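Local coordinates for protein beta-Ala-His dipeptidase (Homo sapiens, PDB 3DLJ) that hydrolyses Xaa-His dipeptides, above all carnosine and anserine, as a secreted zinc-dependent peptidase of the M20A family, at residues Glu174-Glu177 with Ser181-Leu184; Val91-Leu96 with Glu185-Lys190; Gly109-Gln114 with Gly146-Trp151; Asn168-Ile173 with Ser197-Ile202. All coordinates share one frame; numbering follows the deposited sequence.

Contact 1 (Glu174-Glu177 with Ser181-Leu184); sequences EGME and SVAL
Ser181 holds on to the loop formed by Glu174-Glu177 with both of its polar groups. Its backbone N donates to Met176 O (2.8 Å), a bent bond with an N-H...O angle of 136° in which the donor stands above the carbonyl plane. Its hydroxyl gives its proton to the carboxylate of Glu174: OG lies 2.7 Å from OE2 and takes the syn lone pair, on the side of the other oxygen. The same OE2 also accepts a hydrogen bond from Tyr108 OH, on strand 104-110. Val182 comes next, with its CB 4.2 Å from Met176 CE, where the thioether chain folds back through two bends to meet it. The carbonyl O of Val182 receives a water proton, and that water donates its other one to Glu174 OE1 (3.0 Å). Leu184 closes the segment as the first residue of helix 184-191, and its CD2 crosses the carboxylate end at 3.5 Å from OE2. A leucine in place of Glu174 would probably leave the Ser181 and Tyr108 hydroxyls without the OE2 they share and the water without its OE1 partner, and free this turn to shift. With donors at both oxygens, the buried carboxylate is probably kept anionic and fixed in rotation. It thereby ties the two ends of a loop that carries Glu177, by similarity the proton acceptor, and the zinc ligand Glu178.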
loop_
_atom_site.group_PDB
_atom_site.type_symbol
_atom_site.label_atom_id
_atom_site.label_comp_id
_atom_site.label_asym_id
_atom_site.label_seq_id
_atom_site.Cartn_x
_atom_site.Cartn_y
_atom_site.Cartn_z
ATOM N N GLU A 174 -3.786 7.620 -10.355
ATOM C CA GLU A 174 -2.781 7.024 -11.239
ATOM C C GLU A 174 -3.041 5.542 -11.467
ATOM O O GLU A 174 -3.887 4.921 -10.785
ATOM C CB GLU A 174 -1.369 7.229 -10.676
ATOM C CG GLU A 174 -1.060 6.461 -9.389
ATOM C CD GLU A 174 0.435 6.230 -9.179
ATOM O OE1 GLU A 174 1.186 6.200 -10.176
ATOM O OE2 GLU A 174 0.862 6.064 -8.016
ATOM N N GLY A 175 -2.306 4.987 -12.429
ATOM C CA GLY A 175 -2.392 3.579 -12.745
ATOM C C GLY A 175 -1.087 2.802 -12.623
ATOM O O GLY A 175 -0.949 1.749 -13.248
ATOM N N MET A 176 -0.137 3.298 -11.833
ATOM C CA MET A 176 1.169 2.629 -11.674
ATOM C C MET A 176 1.695 2.530 -10.240
ATOM O O MET A 176 2.910 2.430 -10.037
ATOM C CB MET A 176 2.247 3.303 -12.555
ATOM C CG MET A 176 2.023 3.200 -14.054
ATOM S SD MET A 176 2.209 1.525 -14.723
ATOM C CE MET A 176 3.994 1.324 -14.583
ATOM N N GLU A 177 0.811 2.558 -9.243
ATOM C CA GLU A 177 1.247 2.580 -7.840
ATOM C C GLU A 177 1.956 1.301 -7.416
ATOM O O GLU A 177 2.938 1.348 -6.671
ATOM C CB GLU A 177 0.062 2.853 -6.927
ATOM C CG GLU A 177 0.410 3.207 -5.478
ATOM C CD GLU A 177 0.633 1.985 -4.607
ATOM O OE1 GLU A 177 1.302 2.133 -3.571
ATOM O OE2 GLU A 177 0.169 0.873 -4.965
ATOM N N SER A 181 5.017 3.904 -9.057
ATOM C CA SER A 181 4.477 5.201 -9.515
ATOM C C SER A 181 5.314 5.876 -10.614
ATOM O O SER A 181 5.584 7.079 -10.559
ATOM C CB SER A 181 4.253 6.144 -8.325
ATOM O OG SER A 181 3.387 5.538 -7.375
ATOM N N VAL A 182 5.721 5.078 -11.606
ATOM C CA VAL A 182 6.559 5.537 -12.715
ATOM C C VAL A 182 6.016 6.846 -13.289
ATOM O O VAL A 182 4.844 6.923 -13.679
ATOM C CB VAL A 182 6.715 4.436 -13.831
ATOM C CG1 VAL A 182 7.409 4.981 -15.064
ATOM C CG2 VAL A 182 7.526 3.248 -13.295
ATOM N N ALA A 183 6.879 7.867 -13.291
ATOM C CA ALA A 183 6.604 9.174 -13.876
ATOM C C ALA A 183 5.670 10.072 -13.062
ATOM O O ALA A 183 5.382 11.198 -13.486
ATOM C CB ALA A 183 6.091 9.026 -15.322
ATOM N N LEU A 184 5.199 9.607 -11.903
ATOM C CA LEU A 184 4.271 10.425 -11.111
ATOM C C LEU A 184 4.969 11.658 -10.516
ATOM O O LEU A 184 4.502 12.794 -10.701
ATOM C CB LEU A 184 3.518 9.609 -10.038
ATOM C CG LEU A 184 2.314 10.321 -9.392
ATOM C CD1 LEU A 184 1.217 10.718 -10.414
ATOM C CD2 LEU A 184 1.729 9.493 -8.276
HETATM O O HOH W 1 2.036 6.892 -12.927
#

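Contact 2 (Val91-Leu96 with Glu185-Lys190); sequences VILAEL and EELVEK
Leu187 and Val91 meet tip to tip, a small buried contact between helix 184-191 and one face of the sheet, at strand 91-96. One methyl does the work on the helix side: Leu187 CD2 sits 3.8 Å from Val91 CB, and it is equally near CG1, with CG2 a little farther off. The methyl thus rests over the branch point of the valine and does not press on a single arm. Leu93, two residues along the same strand, adds a looser touch, its CD1 4.4 Å from the same Leu187 CD2. The leucine reaches across because its CG stands opposite the backbone N (chi1 179°), which carries the isobutyl group out from the helix toward the sheet. No hydrogen bond spans the two segments, and their backbones stay well apart, with 8.9 Å between the CA atoms of Val91 and Leu187.

This is helix-on-sheet packing in an alpha/beta zinc peptidase domain: strand 91-96 belongs to a six-stranded mixed sheet, and Val91 and Leu93 both send their side chains to the face on which the helix lies. Ile92, between them, points to the other face, where it packs on Ala59, Ala60 and Leu63 of helix 46-65.

Around the first shell, Met75 touches both Val91 and Leu187, while Val73 of strand 69-73 lies against Leu93 and Leu187. The strand itself is held by backbone hydrogen bonds on its two flanks, between Val91 and Val73 and between Ile92 and Ile173, and these bonds fix the place of Val91 in the sheet.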
loop_
_atom_site.group_PDB
_atom_site.type_symbol
_atom_site.label_atom_id
_atom_site.label_comp_id
_atom_site.label_asym_id
_atom_site.label_seq_id
_atom_site.Cartn_x
_atom_site.Cartn_y
_atom_site.Cartn_z
ATOM N N VAL A 91 -2.493 9.722 -16.097
ATOM C CA VAL A 91 -2.858 10.101 -14.757
ATOM C C VAL A 91 -4.103 10.987 -14.894
ATOM O O VAL A 91 -4.133 11.903 -15.717
ATOM C CB VAL A 91 -1.714 10.811 -14.011
ATOM C CG1 VAL A 91 -2.243 11.472 -12.754
ATOM C CG2 VAL A 91 -0.603 9.800 -13.640
ATOM N N ILE A 92 -5.138 10.679 -14.118
ATOM C CA ILE A 92 -6.286 11.551 -14.072
ATOM C C ILE A 92 -5.995 12.695 -13.125
ATOM O O ILE A 92 -5.606 12.473 -11.976
ATOM C CB ILE A 92 -7.565 10.814 -13.653
ATOM C CG1 ILE A 92 -7.964 9.835 -14.755
ATOM C CG2 ILE A 92 -8.700 11.831 -13.329
ATOM C CD1 ILE A 92 -9.075 8.919 -14.364
ATOM N N LEU A 93 -6.151 13.913 -13.644
ATOM C CA LEU A 93 -6.127 15.126 -12.839
ATOM C C LEU A 93 -7.461 15.834 -12.993
ATOM O O LEU A 93 -7.689 16.505 -14.010
ATOM C CB LEU A 93 -4.988 16.047 -13.277
ATOM C CG LEU A 93 -3.537 15.621 -13.012
ATOM C CD1 LEU A 93 -2.619 16.737 -13.477
ATOM C CD2 LEU A 93 -3.308 15.339 -11.546
ATOM N N ALA A 94 -8.330 15.688 -11.988
ATOM C CA ALA A 94 -9.727 16.150 -12.072
ATOM C C ALA A 94 -10.101 17.158 -10.985
ATOM O O ALA A 94 -9.638 17.045 -9.850
ATOM C CB ALA A 94 -10.671 14.957 -12.033
ATOM N N GLU A 95 -10.923 18.153 -11.342
ATOM C CA GLU A 95 -11.448 19.124 -10.374
ATOM C C GLU A 95 -12.980 19.193 -10.403
ATOM O O GLU A 95 -13.586 19.323 -11.462
ATOM C CB GLU A 95 -10.782 20.527 -10.510
ATOM C CG GLU A 95 -11.438 21.554 -11.445
ATOM C CD GLU A 95 -10.669 22.897 -11.549
ATOM O OE1 GLU A 95 -10.240 23.285 -12.661
ATOM O OE2 GLU A 95 -10.507 23.586 -10.519
ATOM N N LEU A 96 -13.591 19.101 -9.226
ATOM C CA LEU A 96 -15.028 19.255 -9.073
ATOM C C LEU A 96 -15.333 20.506 -8.243
ATOM O O LEU A 96 -15.317 20.466 -7.008
ATOM C CB LEU A 96 -15.633 18.005 -8.425
ATOM C CG LEU A 96 -17.150 17.948 -8.201
ATOM C CD1 LEU A 96 -17.939 17.981 -9.496
ATOM C CD2 LEU A 96 -17.469 16.695 -7.425
ATOM N N GLU A 185 6.101 11.427 -9.851
ATOM C CA GLU A 185 6.873 12.490 -9.177
ATOM C C GLU A 185 7.209 13.707 -10.066
ATOM O O GLU A 185 7.084 14.847 -9.625
ATOM C CB GLU A 185 8.130 11.896 -8.534
ATOM C CG GLU A 185 8.865 12.823 -7.578
ATOM C CD GLU A 185 10.137 12.182 -7.012
ATOM O OE1 GLU A 185 10.049 11.065 -6.443
ATOM O OE2 GLU A 185 11.223 12.790 -7.140
ATOM N N GLU A 186 7.613 13.461 -11.312
ATOM C CA GLU A 186 7.859 14.535 -12.284
ATOM C C GLU A 186 6.599 15.316 -12.669
ATOM O O GLU A 186 6.657 16.537 -12.876
ATOM C CB GLU A 186 8.553 13.996 -13.548
ATOM N N LEU A 187 5.468 14.616 -12.774
ATOM C CA LEU A 187 4.191 15.272 -13.041
ATOM C C LEU A 187 3.762 16.105 -11.848
ATOM O O LEU A 187 3.287 17.230 -12.017
ATOM C CB LEU A 187 3.084 14.261 -13.400
ATOM C CG LEU A 187 1.683 14.850 -13.678
ATOM C CD1 LEU A 187 1.676 15.734 -14.948
ATOM C CD2 LEU A 187 0.617 13.768 -13.758
ATOM N N VAL A 188 3.921 15.537 -10.649
ATOM C CA VAL A 188 3.594 16.235 -9.401
ATOM C C VAL A 188 4.419 17.512 -9.302
ATOM O O VAL A 188 3.864 18.603 -9.138
ATOM C CB VAL A 188 3.809 15.329 -8.149
ATOM C CG1 VAL A 188 3.917 16.163 -6.885
ATOM C CG2 VAL A 188 2.662 14.327 -8.025
ATOM N N GLU A 189 5.740 17.356 -9.421
ATOM C CA GLU A 189 6.698 18.462 -9.486
ATOM C C GLU A 189 6.277 19.543 -10.490
ATOM O O GLU A 189 6.171 20.717 -10.125
ATOM C CB GLU A 189 8.096 17.906 -9.808
ATOM C CG GLU A 189 9.167 18.954 -10.085
ATOM C CD GLU A 189 9.548 19.760 -8.849
ATOM O OE1 GLU A 189 9.848 19.153 -7.787
ATOM O OE2 GLU A 189 9.548 21.010 -8.955
ATOM N N LYS A 190 6.009 19.141 -11.738
ATOM C CA LYS A 190 5.467 20.050 -12.773
ATOM C C LYS A 190 4.189 20.778 -12.352
ATOM O O LYS A 190 3.970 21.934 -12.761
ATOM C CB LYS A 190 5.257 19.307 -14.110
ATOM C CG LYS A 190 4.186 19.893 -15.027
ATOM C CD LYS A 190 4.374 19.488 -16.488
#

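Contact 3 (Gly109-Gln114 with Gly146-Trp151); sequences GHLDVQ and GPVLAW. With ZN (zinc ion), chain D.
Val148, on helix 141-160, leans against the end of strand 104-110, just where the chain delivers a zinc ligand. From its CB, which is directed at the strand, two methyls diverge. CG2, beside the backbone N, rests 4.0 Å from Gly109 CA and slightly farther from the amide N of His110. CG1, set opposite that N (chi1 173°), instead meets Leu111 CD2 at 4.3 Å. The fit at Gly109 is close enough that a beta carbon there would run into CG2, so the bare backbone lets the helix come this near. The CB of His110 points away from the helix, and its ring reaches the metal. Its NE2 binds the zinc ion at 2.0 Å, with Asp143 and Asp206 supplying the other protein ligands. On the far side of the ring, ND1 donates to Asp112 O (2.9 Å), which lies almost in the ring plane, and more weakly to Asp112 OD1. The apolar packing thus lies at the strand end, while the bonds at ND1 and NE2 are likely to fix the turn of the ring. With its proton engaged at ND1, the imidazole presents NE2 to the metal, and the Asp112 acceptors may also increase its electron donation to zinc.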
loop_
_atom_site.group_PDB
_atom_site.type_symbol
_atom_site.label_atom_id
_atom_site.label_comp_id
_atom_site.label_asym_id
_atom_site.label_seq_id
_atom_site.Cartn_x
_atom_site.Cartn_y
_atom_site.Cartn_z
ATOM N N GLY A 109 -5.641 8.433 -5.380
ATOM C CA GLY A 109 -5.799 6.967 -5.362
ATOM C C GLY A 109 -5.127 6.310 -6.547
ATOM O O GLY A 109 -4.585 7.000 -7.397
ATOM N N HIS A 110 -5.161 4.982 -6.609
ATOM C CA HIS A 110 -4.600 4.248 -7.770
ATOM C C HIS A 110 -5.537 3.142 -8.201
ATOM O O HIS A 110 -6.198 2.511 -7.359
ATOM C CB HIS A 110 -3.182 3.698 -7.508
ATOM C CG HIS A 110 -3.119 2.600 -6.477
ATOM N ND1 HIS A 110 -3.234 1.260 -6.796
ATOM C CD2 HIS A 110 -2.929 2.646 -5.136
ATOM C CE1 HIS A 110 -3.128 0.530 -5.699
ATOM N NE2 HIS A 110 -2.941 1.347 -4.678
ATOM N N LEU A 111 -5.618 2.935 -9.513
ATOM C CA LEU A 111 -6.543 1.937 -10.079
ATOM C C LEU A 111 -5.838 0.733 -10.717
ATOM O O LEU A 111 -6.488 -0.147 -11.280
ATOM C CB LEU A 111 -7.541 2.603 -11.028
ATOM C CG LEU A 111 -8.533 3.502 -10.270
ATOM C CD1 LEU A 111 -9.338 4.287 -11.271
ATOM C CD2 LEU A 111 -9.466 2.690 -9.387
ATOM N N ASP A 112 -4.514 0.676 -10.575
ATOM C CA ASP A 112 -3.771 -0.556 -10.841
ATOM C C ASP A 112 -3.757 -1.471 -9.618
ATOM O O ASP A 112 -3.829 -1.008 -8.469
ATOM C CB ASP A 112 -2.326 -0.267 -11.295
ATOM C CG ASP A 112 -1.520 0.445 -10.239
ATOM O OD1 ASP A 112 -2.026 1.453 -9.673
ATOM O OD2 ASP A 112 -0.383 -0.008 -9.958
ATOM N N VAL A 113 -3.657 -2.774 -9.899
ATOM C CA VAL A 113 -3.670 -3.830 -8.883
ATOM C C VAL A 113 -2.404 -4.731 -9.001
ATOM O O VAL A 113 -1.725 -4.773 -10.065
ATOM C CB VAL A 113 -4.985 -4.682 -8.977
ATOM C CG1 VAL A 113 -6.217 -3.830 -8.667
ATOM C CG2 VAL A 113 -5.121 -5.302 -10.355
ATOM N N GLN A 114 -2.083 -5.400 -7.887
ATOM C CA GLN A 114 -1.109 -6.487 -7.819
ATOM C C GLN A 114 -1.632 -7.665 -8.647
ATOM O O GLN A 114 -2.850 -7.872 -8.709
ATOM C CB GLN A 114 -0.911 -6.933 -6.363
ATOM C CG GLN A 114 -0.004 -6.011 -5.533
ATOM C CD GLN A 114 1.485 -6.121 -5.931
ATOM O OE1 GLN A 114 2.002 -7.217 -6.124
ATOM N NE2 GLN A 114 2.157 -4.988 -6.058
ATOM N N GLY A 146 -11.992 -0.282 -4.041
ATOM C CA GLY A 146 -12.992 -0.048 -2.981
ATOM C C GLY A 146 -12.968 1.368 -2.403
ATOM O O GLY A 146 -13.974 2.071 -2.453
ATOM N N PRO A 147 -11.836 1.779 -1.795
ATOM C CA PRO A 147 -11.755 3.138 -1.252
ATOM C C PRO A 147 -11.792 4.281 -2.289
ATOM O O PRO A 147 -12.301 5.357 -1.987
ATOM C CB PRO A 147 -10.429 3.122 -0.447
ATOM C CG PRO A 147 -10.152 1.709 -0.176
ATOM C CD PRO A 147 -10.633 0.997 -1.448
ATOM N N VAL A 148 -11.289 4.072 -3.493
ATOM C CA VAL A 148 -11.472 5.090 -4.535
ATOM C C VAL A 148 -12.955 5.274 -4.849
ATOM O O VAL A 148 -13.441 6.410 -4.970
ATOM C CB VAL A 148 -10.664 4.816 -5.835
ATOM C CG1 VAL A 148 -11.030 5.822 -6.932
ATOM C CG2 VAL A 148 -9.179 4.878 -5.564
ATOM N N LEU A 149 -13.676 4.161 -4.967
ATOM C CA LEU A 149 -15.114 4.211 -5.299
ATOM C C LEU A 149 -15.950 4.723 -4.155
ATOM O O LEU A 149 -16.941 5.379 -4.393
ATOM C CB LEU A 149 -15.626 2.851 -5.781
ATOM C CG LEU A 149 -15.401 2.608 -7.282
ATOM C CD1 LEU A 149 -15.704 1.149 -7.669
ATOM C CD2 LEU A 149 -16.250 3.586 -8.123
ATOM N N ALA A 150 -15.559 4.411 -2.922
ATOM C CA ALA A 150 -16.239 4.914 -1.741
ATOM C C ALA A 150 -16.221 6.448 -1.697
ATOM O O ALA A 150 -17.246 7.074 -1.381
ATOM C CB ALA A 150 -15.639 4.329 -0.481
ATOM N N TRP A 151 -15.064 7.028 -2.020
ATOM C CA TRP A 151 -14.871 8.476 -2.178
ATOM C C TRP A 151 -15.705 9.028 -3.312
ATOM O O TRP A 151 -16.431 10.015 -3.126
ATOM C CB TRP A 151 -13.372 8.810 -2.418
ATOM C CG TRP A 151 -13.062 10.286 -2.520
ATOM C CD1 TRP A 151 -13.069 11.046 -3.661
ATOM C CD2 TRP A 151 -12.689 11.186 -1.448
ATOM N NE1 TRP A 151 -12.741 12.357 -3.367
ATOM C CE2 TRP A 151 -12.485 12.468 -2.028
ATOM C CE3 TRP A 151 -12.482 11.031 -0.063
ATOM C CZ2 TRP A 151 -12.096 13.589 -1.270
ATOM C CZ3 TRP A 151 -12.093 12.158 0.694
ATOM C CH2 TRP A 151 -11.907 13.410 0.084
HETATM ZN ZN ZN D . -2.673 0.682 -2.854
#

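Contact 4 (Asn168-Ile173 with Ser197-Ile202); sequences NIKFII and SGVDYI
The side chains of Lys170 and Val199 cross at a slant, the aliphatic part of the lysine touching one methyl of the valine. The firm part of this contact is small: Lys170 CD comes within 3.6 Å of Val199 CG2. The lysine chain is extended beyond CG, so its middle passes the valine while its amine carries on to Phe195. CB already points toward 197-202; with CG opposite the carbonyl carbon (chi1 -73°) the extended chain runs on past the valine. Cys106 of strand 104-110 touches both Lys170 and Val199, linking two pieces of chain whose nearest CA atoms, those of Lys170 and Val199, are 7.9 Å apart.

The outer part is much looser. Lys170 NZ is 4.2 Å from Ser197 O, too long for a hydrogen bond, and the ammonium finds its partners in Phe195 instead: a hydrogen bond to the backbone O and a cation-pi contact with the ring. Ser197 and Gly198 are exposed to solvent, and no hydrogen bond joins the two segments. Gly198 has a positive phi (82°), at which a side chain would jam against the preceding carbonyl O, and the chain turns there before entering strand 201-204.

Strands 168-174 and 201-204 both flank strand 104-110, which separates them in the six-stranded mixed sheet. The arrangement is that of a beta-alpha-beta crossover: from strand 168-174 the chain passes through helix 184-191 and returns to a parallel strand on the far side of the intervening one.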
loop_
_atom_site.group_PDB
_atom_site.type_symbol
_atom_site.label_atom_id
_atom_site.label_comp_id
_atom_site.label_asym_id
_atom_site.label_seq_id
_atom_site.Cartn_x
_atom_site.Cartn_y
_atom_site.Cartn_z
ATOM N N ASN A 168 -14.565 22.319 -2.547
ATOM C CA ASN A 168 -14.133 21.916 -3.876
ATOM C C ASN A 168 -13.357 20.601 -3.727
ATOM O O ASN A 168 -12.740 20.337 -2.691
ATOM C CB ASN A 168 -13.255 22.983 -4.555
ATOM C CG ASN A 168 -13.946 24.346 -4.693
ATOM O OD1 ASN A 168 -15.040 24.475 -5.255
ATOM N ND2 ASN A 168 -13.278 25.378 -4.200
ATOM N N ILE A 169 -13.412 19.753 -4.743
ATOM C CA ILE A 169 -12.727 18.475 -4.681
ATOM C C ILE A 169 -11.878 18.273 -5.910
ATOM O O ILE A 169 -12.336 18.417 -7.047
ATOM C CB ILE A 169 -13.714 17.291 -4.504
ATOM C CG1 ILE A 169 -14.462 17.442 -3.167
ATOM C CG2 ILE A 169 -12.970 15.939 -4.573
ATOM C CD1 ILE A 169 -15.456 16.325 -2.877
ATOM N N LYS A 170 -10.620 17.961 -5.648
ATOM C CA LYS A 170 -9.695 17.569 -6.670
ATOM C C LYS A 170 -9.374 16.071 -6.550
ATOM O O LYS A 170 -9.388 15.489 -5.450
ATOM C CB LYS A 170 -8.445 18.463 -6.635
ATOM C CG LYS A 170 -8.709 19.880 -7.167
ATOM C CD LYS A 170 -7.451 20.719 -7.380
ATOM C CE LYS A 170 -7.754 21.873 -8.337
ATOM N NZ LYS A 170 -6.808 23.052 -8.275
ATOM N N PHE A 171 -9.132 15.442 -7.698
ATOM C CA PHE A 171 -8.744 14.029 -7.730
ATOM C C PHE A 171 -7.451 13.909 -8.501
ATOM O O PHE A 171 -7.325 14.468 -9.602
ATOM C CB PHE A 171 -9.806 13.156 -8.425
ATOM C CG PHE A 171 -11.247 13.445 -8.018
ATOM C CD1 PHE A 171 -11.919 14.575 -8.495
ATOM C CD2 PHE A 171 -11.946 12.541 -7.225
ATOM C CE1 PHE A 171 -13.240 14.819 -8.165
ATOM C CE2 PHE A 171 -13.274 12.773 -6.887
ATOM C CZ PHE A 171 -13.928 13.916 -7.346
ATOM N N ILE A 172 -6.482 13.211 -7.920
ATOM C CA ILE A 172 -5.312 12.717 -8.676
ATOM C C ILE A 172 -5.254 11.175 -8.605
ATOM O O ILE A 172 -4.956 10.608 -7.551
ATOM C CB ILE A 172 -3.969 13.382 -8.233
ATOM C CG1 ILE A 172 -2.788 12.813 -9.024
ATOM C CG2 ILE A 172 -3.728 13.267 -6.702
ATOM C CD1 ILE A 172 -1.466 13.462 -8.682
ATOM N N ILE A 173 -5.580 10.514 -9.716
ATOM C CA ILE A 173 -5.635 9.054 -9.741
ATOM C C ILE A 173 -4.683 8.501 -10.794
ATOM O O ILE A 173 -4.765 8.861 -11.978
ATOM C CB ILE A 173 -7.080 8.498 -10.019
ATOM C CG1 ILE A 173 -8.187 9.233 -9.218
ATOM C CG2 ILE A 173 -7.124 7.000 -9.850
ATOM C CD1 ILE A 173 -8.182 9.080 -7.698
ATOM N N SER A 197 -1.868 24.260 -6.740
ATOM C CA SER A 197 -1.958 25.637 -6.284
ATOM C C SER A 197 -3.299 25.816 -5.566
ATOM O O SER A 197 -4.368 25.685 -6.172
ATOM C CB SER A 197 -1.818 26.596 -7.486
ATOM O OG SER A 197 -1.903 27.969 -7.114
ATOM N N GLY A 198 -3.242 26.077 -4.264
ATOM C CA GLY A 198 -4.463 26.330 -3.496
ATOM C C GLY A 198 -5.245 25.115 -3.010
ATOM O O GLY A 198 -6.325 25.268 -2.418
ATOM N N VAL A 199 -4.726 23.914 -3.269
ATOM C CA VAL A 199 -5.231 22.696 -2.636
ATOM C C VAL A 199 -4.919 22.804 -1.132
ATOM O O VAL A 199 -3.764 22.978 -0.740
ATOM C CB VAL A 199 -4.583 21.407 -3.260
ATOM C CG1 VAL A 199 -4.893 20.166 -2.438
ATOM C CG2 VAL A 199 -5.030 21.226 -4.698
ATOM N N ASP A 200 -5.943 22.719 -0.292
ATOM C CA ASP A 200 -5.728 22.922 1.132
ATOM C C ASP A 200 -5.165 21.696 1.825
ATOM O O ASP A 200 -4.105 21.764 2.440
ATOM C CB ASP A 200 -7.005 23.444 1.812
ATOM C CG ASP A 200 -7.369 24.848 1.358
ATOM O OD1 ASP A 200 -8.543 25.092 1.018
ATOM O OD2 ASP A 200 -6.466 25.712 1.326
ATOM N N TYR A 201 -5.866 20.575 1.707
ATOM C CA TYR A 201 -5.427 19.300 2.277
ATOM C C TYR A 201 -5.454 18.169 1.229
ATOM O O TYR A 201 -6.190 18.257 0.241
ATOM C CB TYR A 201 -6.290 18.944 3.492
ATOM N N ILE A 202 -4.630 17.130 1.434
ATOM C CA ILE A 202 -4.614 15.932 0.568
ATOM C C ILE A 202 -4.995 14.687 1.367
ATOM O O ILE A 202 -4.520 14.502 2.476
ATOM C CB ILE A 202 -3.229 15.721 -0.127
ATOM C CG1 ILE A 202 -2.903 16.908 -1.055
ATOM C CG2 ILE A 202 -3.162 14.372 -0.873
ATOM C CD1 ILE A 202 -1.432 17.018 -1.460
#

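How the contacts relate
Contacts 1, 2 and 3 are buried, whereas contact 4 lies at the surface. Strand 168-174 and its continuation serve contacts 4 and 1, and helix 184-191, which opens in contact 1, supplies one side of contact 2. Strands 91-96 and 168-174 are neighbours in the sheet, so contacts 2 and 4 also meet through probable backbone hydrogen bonds such as Ala94 O to Phe171 N. Contacts 1 and 3 converge on the metal centre. Chemistry follows position: carboxylate and hydroxyl bonds in contact 1, van der Waals packing behind a zinc-bound histidine in contact 3, apolar touches alone in contact 2, and in contact 4 a lysine whose methylenes touch a valine while its amine is held by Phe195.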